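Local coordinates for aldose-aldose oxidoreductase (Caulobacter crescentus, PDB 5A04), which probably couples the oxidation of one aldose sugar to the reduction of another, using a bound NADP(H) cofactor, at residues G313-D316 with G317-L321; I327-A330 with A331-R335. One frame throughout, in Å; residues are numbered along the deposited sequence.

Contact 1 (G313-D316 with G317-L321); sequences GGDD and GLKDL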
loop_
_atom_site.group_PDB
_atom_site.type_symbol
_atom_site.label_atom_id
_atom_site.label_comp_id
_atom_site.label_asym_id
_atom_site.label_seq_id
_atom_site.Cartn_x
_atom_site.Cartn_y
_atom_site.Cartn_z
ATOM N N GLY A 313 -21.959 -11.108 11.522
ATOM C CA GLY A 313 -22.434 -11.288 12.883
ATOM C C GLY A 313 -21.398 -10.883 13.914
ATOM O O GLY A 313 -20.318 -10.401 13.570
ATOM N N GLY A 314 -21.722 -11.066 15.190
ATOM C CA GLY A 314 -20.765 -10.769 16.248
ATOM C C GLY A 314 -19.425 -11.458 16.039
ATOM O O GLY A 314 -18.378 -10.926 16.416
ATOM N N ASP A 315 -19.440 -12.641 15.433
ATOM C CA ASP A 315 -18.189 -13.360 15.180
ATOM C C ASP A 315 -17.266 -12.609 14.212
ATOM O O ASP A 315 -16.042 -12.673 14.349
ATOM C CB ASP A 315 -18.482 -14.757 14.641
ATOM C CG ASP A 315 -19.256 -14.722 13.343
ATOM O OD1 ASP A 315 -20.432 -14.279 13.357
ATOM O OD2 ASP A 315 -18.684 -15.127 12.306
ATOM N N ASP A 316 -17.838 -11.898 13.239
ATOM C CA ASP A 316 -17.019 -11.099 12.320
ATOM C C ASP A 316 -16.341 -9.964 13.087
ATOM O O ASP A 316 -15.155 -9.673 12.880
ATOM C CB ASP A 316 -17.878 -10.542 11.169
ATOM C CG ASP A 316 -17.046 -10.100 9.963
ATOM O OD1 ASP A 316 -16.113 -10.832 9.563
ATOM O OD2 ASP A 316 -17.353 -9.033 9.392
ATOM N N GLY A 317 -17.094 -9.323 13.982
ATOM C CA GLY A 317 -16.559 -8.231 14.775
ATOM C C GLY A 317 -15.456 -8.743 15.684
ATOM O O GLY A 317 -14.425 -8.089 15.874
ATOM N N LEU A 318 -15.679 -9.932 16.240
ATOM C CA LEU A 318 -14.703 -10.559 17.131
ATOM C C LEU A 318 -13.415 -10.900 16.382
ATOM O O LEU A 318 -12.311 -10.699 16.892
ATOM C CB LEU A 318 -15.299 -11.822 17.754
ATOM C CG LEU A 318 -14.362 -12.769 18.509
ATOM C CD1 LEU A 318 -13.691 -12.095 19.709
ATOM C CD2 LEU A 318 -15.144 -14.010 18.949
ATOM N N LYS A 319 -13.557 -11.416 15.170
ATOM C CA LYS A 319 -12.392 -11.771 14.366
ATOM C C LYS A 319 -11.550 -10.532 14.068
ATOM O O LYS A 319 -10.312 -10.588 14.102
ATOM C CB LYS A 319 -12.823 -12.464 13.075
ATOM C CG LYS A 319 -13.199 -13.934 13.269
ATOM C CD LYS A 319 -13.924 -14.475 12.057
ATOM C CE LYS A 319 -14.302 -15.936 12.241
ATOM N NZ LYS A 319 -15.189 -16.374 11.121
ATOM N N ASP A 320 -12.203 -9.401 13.823
ATOM C CA ASP A 320 -11.444 -8.165 13.643
ATOM C C ASP A 320 -10.698 -7.783 14.921
ATOM O O ASP A 320 -9.513 -7.438 14.863
ATOM C CB ASP A 320 -12.349 -7.004 13.208
ATOM C CG ASP A 320 -12.551 -6.951 11.694
ATOM O OD1 ASP A 320 -11.839 -7.667 10.960
ATOM O OD2 ASP A 320 -13.413 -6.166 11.247
ATOM N N LEU A 321 -11.369 -7.852 16.075
ATOM C CA LEU A 321 -10.717 -7.439 17.322
ATOM C C LEU A 321 -9.532 -8.343 17.631
ATOM O O LEU A 321 -8.547 -7.879 18.196
ATOM C CB LEU A 321 -11.688 -7.433 18.511
ATOM C CG LEU A 321 -12.156 -6.034 18.933
ATOM C CD1 LEU A 321 -10.985 -5.136 19.331
ATOM C CD2 LEU A 321 -12.985 -5.400 17.795
#
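Gly313 O, at the N-cap of helix 314-333, is gripped by two amides of the first turn: Asp316 N at 2.9 Å, and Gly317 N through a weaker bond of 3.4 Å. The regular i to i+4 pattern then takes over, with Leu318 N donating to Gly314 O and Lys319 N to Asp315 O at 2.9 Å. Asp320 N reaches Asp316 O in the same way. The side chain of Lys319 runs extended alongside that of Asp315, its CG resting 3.3 Å from Asp315 O. Its ammonium NZ ends 3.9 Å from Asp315 OD2, a long salt bridge. Asp315 CG stands between its own backbone N and carbonyl carbon (chi1 60°), turning the carboxylate back toward the start of the helix, where the helix dipole would probably favour a negative charge. Asp316 and Asp320 lie one turn apart with Asp316 OD2 and Asp320 OD2 separated by 5.2 Å; Arg195 forms salt bridges with both residues, probably offsetting the repulsion between these buried carboxylates. Asp320 OD2 also hydrogen-bonds to Asn192. This acidic side of the helix therefore faces helix 182-198, whereas Leu318 turns to Val110, Cys113 and Ile117 of helix 110-123, so that the first turns of helix 314-333 touch both helices.

Contact 2 (I327-A330 with A331-R335); sequences IYRA and AREGR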
loop_
_atom_site.group_PDB
_atom_site.type_symbol
_atom_site.label_atom_id
_atom_site.label_comp_id
_atom_site.label_asym_id
_atom_site.label_seq_id
_atom_site.Cartn_x
_atom_site.Cartn_y
_atom_site.Cartn_z
ATOM N N ILE A 327 -2.168 -6.706 15.944
ATOM C CA ILE A 327 -1.521 -5.552 15.305
ATOM C C ILE A 327 -0.886 -4.648 16.370
ATOM O O ILE A 327 0.273 -4.249 16.249
ATOM C CB ILE A 327 -2.519 -4.739 14.439
ATOM C CG1 ILE A 327 -2.979 -5.586 13.247
ATOM C CG2 ILE A 327 -1.883 -3.403 13.971
ATOM C CD1 ILE A 327 -4.305 -5.095 12.613
ATOM N N TYR A 328 -1.636 -4.334 17.420
ATOM C CA TYR A 328 -1.095 -3.491 18.469
ATOM C C TYR A 328 0.117 -4.176 19.124
ATOM O O TYR A 328 1.125 -3.526 19.416
ATOM C CB TYR A 328 -2.177 -3.176 19.500
ATOM C CG TYR A 328 -3.146 -2.077 19.099
ATOM C CD1 TYR A 328 -2.695 -0.886 18.540
ATOM C CD2 TYR A 328 -4.504 -2.215 19.341
ATOM C CE1 TYR A 328 -3.591 0.136 18.201
ATOM C CE2 TYR A 328 -5.400 -1.219 19.007
ATOM C CZ TYR A 328 -4.940 -0.041 18.447
ATOM O OH TYR A 328 -5.845 0.952 18.144
ATOM N N ARG A 329 0.030 -5.487 19.310
ATOM C CA ARG A 329 1.125 -6.220 19.943
ATOM C C ARG A 329 2.353 -6.261 19.036
ATOM O O ARG A 329 3.482 -6.094 19.504
ATOM C CB ARG A 329 0.699 -7.639 20.308
ATOM C CG ARG A 329 1.811 -8.465 20.955
ATOM C CD ARG A 329 1.250 -9.757 21.539
ATOM N NE ARG A 329 0.115 -9.479 22.426
ATOM C CZ ARG A 329 0.205 -9.255 23.739
ATOM N NH1 ARG A 329 1.384 -9.286 24.346
ATOM N NH2 ARG A 329 -0.890 -9.007 24.452
ATOM N N ALA A 330 2.127 -6.449 17.737
ATOM C CA ALA A 330 3.234 -6.519 16.785
ATOM C C ALA A 330 4.008 -5.216 16.740
ATOM O O ALA A 330 5.232 -5.232 16.631
ATOM C CB ALA A 330 2.722 -6.882 15.379
ATOM N N ALA A 331 3.298 -4.092 16.824
ATOM C CA ALA A 331 3.956 -2.781 16.825
ATOM C C ALA A 331 4.672 -2.525 18.149
ATOM O O ALA A 331 5.760 -1.948 18.183
ATOM C CB ALA A 331 2.943 -1.674 16.549
ATOM N N ARG A 332 4.042 -2.945 19.237
ATOM C CA ARG A 332 4.611 -2.740 20.564
ATOM C C ARG A 332 5.884 -3.567 20.752
ATOM O O ARG A 332 6.886 -3.091 21.329
ATOM C CB ARG A 332 3.558 -3.095 21.637
ATOM C CG ARG A 332 4.042 -2.973 23.060
ATOM C CD ARG A 332 2.868 -3.066 24.045
ATOM N NE ARG A 332 2.098 -4.315 23.937
ATOM C CZ ARG A 332 0.828 -4.390 23.526
ATOM N NH1 ARG A 332 0.165 -3.295 23.154
ATOM N NH2 ARG A 332 0.208 -5.565 23.481
ATOM N N GLU A 333 5.848 -4.805 20.266
ATOM C CA GLU A 333 6.957 -5.744 20.475
ATOM C C GLU A 333 7.983 -5.773 19.341
ATOM O O GLU A 333 9.058 -6.363 19.484
ATOM C CB GLU A 333 6.399 -7.159 20.707
ATOM C CG GLU A 333 5.569 -7.247 22.002
ATOM C CD GLU A 333 5.153 -8.652 22.404
ATOM O OE1 GLU A 333 5.573 -9.630 21.763
ATOM O OE2 GLU A 333 4.393 -8.770 23.382
ATOM N N GLY A 334 7.660 -5.140 18.220
ATOM C CA GLY A 334 8.536 -5.155 17.057
ATOM C C GLY A 334 8.857 -6.551 16.549
ATOM O O GLY A 334 10.020 -6.884 16.268
ATOM N N ARG A 335 7.830 -7.381 16.432
ATOM C CA ARG A 335 8.018 -8.733 15.928
ATOM C C ARG A 335 6.760 -9.214 15.229
ATOM O O ARG A 335 5.684 -8.637 15.394
ATOM C CB ARG A 335 8.401 -9.694 17.056
ATOM C CG ARG A 335 7.286 -9.947 18.015
ATOM C CD ARG A 335 7.611 -11.018 19.069
ATOM N NE ARG A 335 6.461 -11.160 19.966
ATOM C CZ ARG A 335 5.427 -11.978 19.750
ATOM N NH1 ARG A 335 5.394 -12.767 18.678
ATOM N NH2 ARG A 335 4.422 -12.016 20.620
#
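Ile327-Ala330 runs straight on into Ala331-Arg335 through the final turns of an alpha-helix, where Glu333 N closes a bond to Arg329 O at 2.8 Å before Gly334 leaves the helix with a positive phi of 58°. The turn that follows brings Arg335 N back to Ala330 O through a weak bond of 3.4 Å. On the outer side of the helix Arg329 and Glu333 run side by side. The Glu333 chain is extended, and its OE2 accepts from Arg329 NH1 at 3.2 Å on the syn side but well out of the carboxylate plane; the guanidinium and carboxylate planes are nearly perpendicular, 86° apart. The other oxygen, Glu333 OE1, lies at the in-plane edge of the Arg335 guanidinium and is met by NE, and more weakly by NH2 at 2.9 Å, so one carboxylate joins two arginines; the NE approach is unusually short and its exact length doubtful. Arg332 bends at chi3 (58°), which brings its NH2 over the centre of the Arg329 guanidinium face, 3.7 Å from Arg329 CZ. These like charges lie close together, and Glu333 probably offsets part of their repulsion; both arginines also touch a crystal neighbour, which may influence their poses. An alanine in place of Glu333 would probably leave Arg329 and Arg335 without their shared carboxylate and free to swing apart. On the inner side, Ile327 packs on strands 204-210 and 224-230, and Ala330 and Ala331 touch Ala207. The Tyr328 hydroxyl hydrogen-bonds to Glu222. Past the helix end, Gly334 makes backbone hydrogen bonds to the second subunit, so the turn also takes part in the subunit contact.

Contacts 1 and 2 occupy the two ends of one helix, 314-333, their centres about 21 Å apart. Contact 1 is largely buried near the middle of the chain. Its buried acidic residues are matched by an arginine from another helix, and its aliphatic side meets helix 110-123 of the family's Rossmann range. Contact 2 is partly buried and lies farther out, where the helix rests on the large mixed sheet. There the charged groups pair mostly among themselves along the outer side, while alanine and isoleucine turn inward. Thus the helix start is tied to helix 182-198 through buried ions and to helix 110-123 through leucines, its end to strands through apolar side chains, and the turn just beyond to the second subunit through backbone hydrogen bonds.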